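Local coordinates for protein ricin B-related lectin (Polyporus squamosus, PDB 5MUA) that binds galactose through a beta-trefoil lectin domain joined to a calcium-binding, papain-like protease domain that takes up the inhibitor E-64, at residues I8-A14 with N143-L149. Coordinates in Å, arbitrary orientation, origin at the centre of the assembly. Residues are numbered along the deposited sequence.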
# COMPACT_ATOMS: atom_id res chain seq x y z
N ILE B 8 6.36 -8.66 -22.15
CA ILE B 8 6.12 -9.97 -21.50
C ILE B 8 5.10 -10.66 -22.35
O ILE B 8 4.10 -10.02 -22.81
CB ILE B 8 5.59 -9.81 -20.04
CG1 ILE B 8 6.68 -9.07 -19.23
CG2 ILE B 8 5.24 -11.14 -19.46
CD1 ILE B 8 6.22 -8.52 -17.89
N TYR B 9 5.35 -11.94 -22.63
CA TYR B 9 4.59 -12.69 -23.60
C TYR B 9 4.31 -14.11 -23.20
O TYR B 9 5.08 -14.72 -22.44
CB TYR B 9 5.38 -12.77 -24.87
CG TYR B 9 5.71 -11.50 -25.52
CD1 TYR B 9 6.89 -10.82 -25.22
CD2 TYR B 9 4.90 -11.00 -26.52
CE1 TYR B 9 7.19 -9.66 -25.85
CE2 TYR B 9 5.21 -9.85 -27.22
CZ TYR B 9 6.38 -9.16 -26.89
OH TYR B 9 6.69 -8.01 -27.58
N TYR B 10 3.22 -14.67 -23.70
CA TYR B 10 3.13 -16.14 -23.86
C TYR B 10 3.78 -16.45 -25.18
O TYR B 10 3.68 -15.64 -26.16
CB TYR B 10 1.67 -16.60 -23.98
CG TYR B 10 0.78 -16.44 -22.77
CD1 TYR B 10 1.15 -16.91 -21.52
CD2 TYR B 10 -0.54 -15.94 -22.94
CE1 TYR B 10 0.28 -16.78 -20.42
CE2 TYR B 10 -1.44 -15.84 -21.86
CZ TYR B 10 -1.01 -16.23 -20.61
OH TYR B 10 -1.88 -16.16 -19.51
N ILE B 11 4.51 -17.54 -25.22
CA ILE B 11 5.14 -18.00 -26.48
C ILE B 11 4.43 -19.33 -26.77
O ILE B 11 4.66 -20.33 -26.09
CB ILE B 11 6.65 -18.21 -26.30
CG1 ILE B 11 7.36 -16.94 -25.77
CG2 ILE B 11 7.28 -18.67 -27.63
CD1 ILE B 11 8.84 -17.12 -25.48
N ALA B 12 3.55 -19.35 -27.77
CA ALA B 12 2.77 -20.55 -28.06
C ALA B 12 3.27 -21.19 -29.35
O ALA B 12 3.66 -20.48 -30.27
CB ALA B 12 1.29 -20.20 -28.26
N SER B 13 3.15 -22.48 -29.39
CA SER B 13 3.49 -23.24 -30.66
C SER B 13 2.47 -22.95 -31.73
O SER B 13 1.30 -23.02 -31.47
CB SER B 13 3.49 -24.74 -30.40
OG SER B 13 3.79 -25.45 -31.60
N ALA B 14 2.91 -22.65 -32.97
CA ALA B 14 1.94 -22.59 -34.07
C ALA B 14 1.80 -23.96 -34.70
O ALA B 14 1.01 -24.08 -35.63
CB ALA B 14 2.34 -21.56 -35.11
N ASN B 143 7.78 -22.71 -35.54
CA ASN B 143 7.03 -21.48 -35.68
C ASN B 143 6.28 -21.31 -34.35
O ASN B 143 5.69 -22.27 -33.81
CB ASN B 143 6.02 -21.57 -36.79
CG ASN B 143 6.67 -21.62 -38.16
OD1 ASN B 143 7.88 -21.39 -38.31
ND2 ASN B 143 5.87 -21.90 -39.18
N TRP B 144 6.26 -20.07 -33.91
CA TRP B 144 5.71 -19.71 -32.55
C TRP B 144 4.88 -18.45 -32.76
O TRP B 144 5.18 -17.62 -33.62
CB TRP B 144 6.88 -19.43 -31.58
CG TRP B 144 7.75 -20.62 -31.42
CD1 TRP B 144 8.85 -20.89 -32.16
CD2 TRP B 144 7.56 -21.73 -30.56
NE1 TRP B 144 9.37 -22.13 -31.80
CE2 TRP B 144 8.58 -22.66 -30.84
CE3 TRP B 144 6.58 -22.08 -29.61
CZ2 TRP B 144 8.68 -23.86 -30.18
CZ3 TRP B 144 6.68 -23.25 -28.96
CH2 TRP B 144 7.71 -24.16 -29.24
N THR B 145 3.88 -18.28 -31.91
CA THR B 145 3.16 -17.03 -31.80
C THR B 145 3.45 -16.38 -30.47
O THR B 145 3.82 -17.04 -29.57
CB THR B 145 1.66 -17.19 -32.00
OG1 THR B 145 1.11 -18.01 -31.00
CG2 THR B 145 1.39 -17.84 -33.36
N PHE B 146 3.41 -15.06 -30.46
CA PHE B 146 3.66 -14.29 -29.23
C PHE B 146 2.41 -13.47 -28.89
O PHE B 146 1.92 -12.74 -29.75
CB PHE B 146 4.78 -13.32 -29.54
CG PHE B 146 6.10 -13.98 -29.59
CD1 PHE B 146 6.53 -14.59 -30.77
CD2 PHE B 146 6.92 -14.01 -28.50
CE1 PHE B 146 7.79 -15.16 -30.83
CE2 PHE B 146 8.18 -14.60 -28.56
CZ PHE B 146 8.60 -15.21 -29.71
N GLN B 147 1.89 -13.62 -27.67
CA GLN B 147 0.79 -12.80 -27.22
C GLN B 147 1.34 -11.84 -26.17
O GLN B 147 1.83 -12.29 -25.18
CB GLN B 147 -0.30 -13.69 -26.63
CG GLN B 147 -1.36 -12.80 -26.01
CD GLN B 147 -2.52 -13.51 -25.40
OE1 GLN B 147 -2.70 -14.70 -25.55
NE2 GLN B 147 -3.30 -12.76 -24.65
N LYS B 148 1.25 -10.54 -26.42
CA LYS B 148 1.80 -9.53 -25.51
C LYS B 148 0.88 -9.41 -24.32
O LYS B 148 -0.32 -9.33 -24.48
CB LYS B 148 1.91 -8.18 -26.17
CG LYS B 148 2.76 -7.22 -25.33
CD LYS B 148 3.02 -5.91 -26.06
CE LYS B 148 1.72 -5.11 -26.27
NZ LYS B 148 2.03 -3.82 -26.96
N LEU B 149 1.46 -9.45 -23.14
CA LEU B 149 0.72 -9.38 -21.88
C LEU B 149 1.12 -8.15 -21.10
O LEU B 149 0.68 -7.98 -19.95
CB LEU B 149 1.04 -10.63 -21.08
CG LEU B 149 0.77 -11.91 -21.86
CD1 LEU B 149 1.19 -13.08 -21.02
CD2 LEU B 149 -0.69 -12.10 -22.24
O HOH W 1 6.13 -24.78 -32.72
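Start with the backbone: residues 8-13 and 144-148 run antiparallel, their axes 4.5 Å apart at closest. Tyr10 and Gln147 form an antiparallel hydrogen-bonded pair, Tyr10 N to Gln147 O and Gln147 N to Tyr10 O both 3.1 Å; Ala12 and Thr145 form another, Ala12 N to Thr145 O at 2.9 Å and Thr145 N to Ala12 O at 2.8 Å. Single hydrogen bonds, Leu149 N to Ile8 O (2.7 Å) and Ala14 N to Asn143 O (2.9 Å), extend the pairing at the two ends, and a water bridges Asn143 O and Ser13 OG, whose hydroxyl is also hydrogen-bonded to Tyr15 N. In the ricin-type beta-trefoil this pairing brings the first strand against the last, closing the lectin domain's barrel; strand 49-53 flanks residues 7-13 on their other edge. Aromatic and apolar contacts fill the face carrying Tyr9, Ile11 and Phe146. The edge of Phe146 meets the face of Tyr9 in a T-shaped pair, ring centroids 5.6 Å apart, while Ile11 CG1 packs 3.7 Å from Phe146 CE2; Ile51 and Ile108 add to this interior. On the reverse face, Leu149 CD1 sits squarely over the Tyr10 ring in a CH-pi contact, 3.6 Å from its centroid, and Tyr10 OH hydrogen-bonds to Asp43 and Arg256.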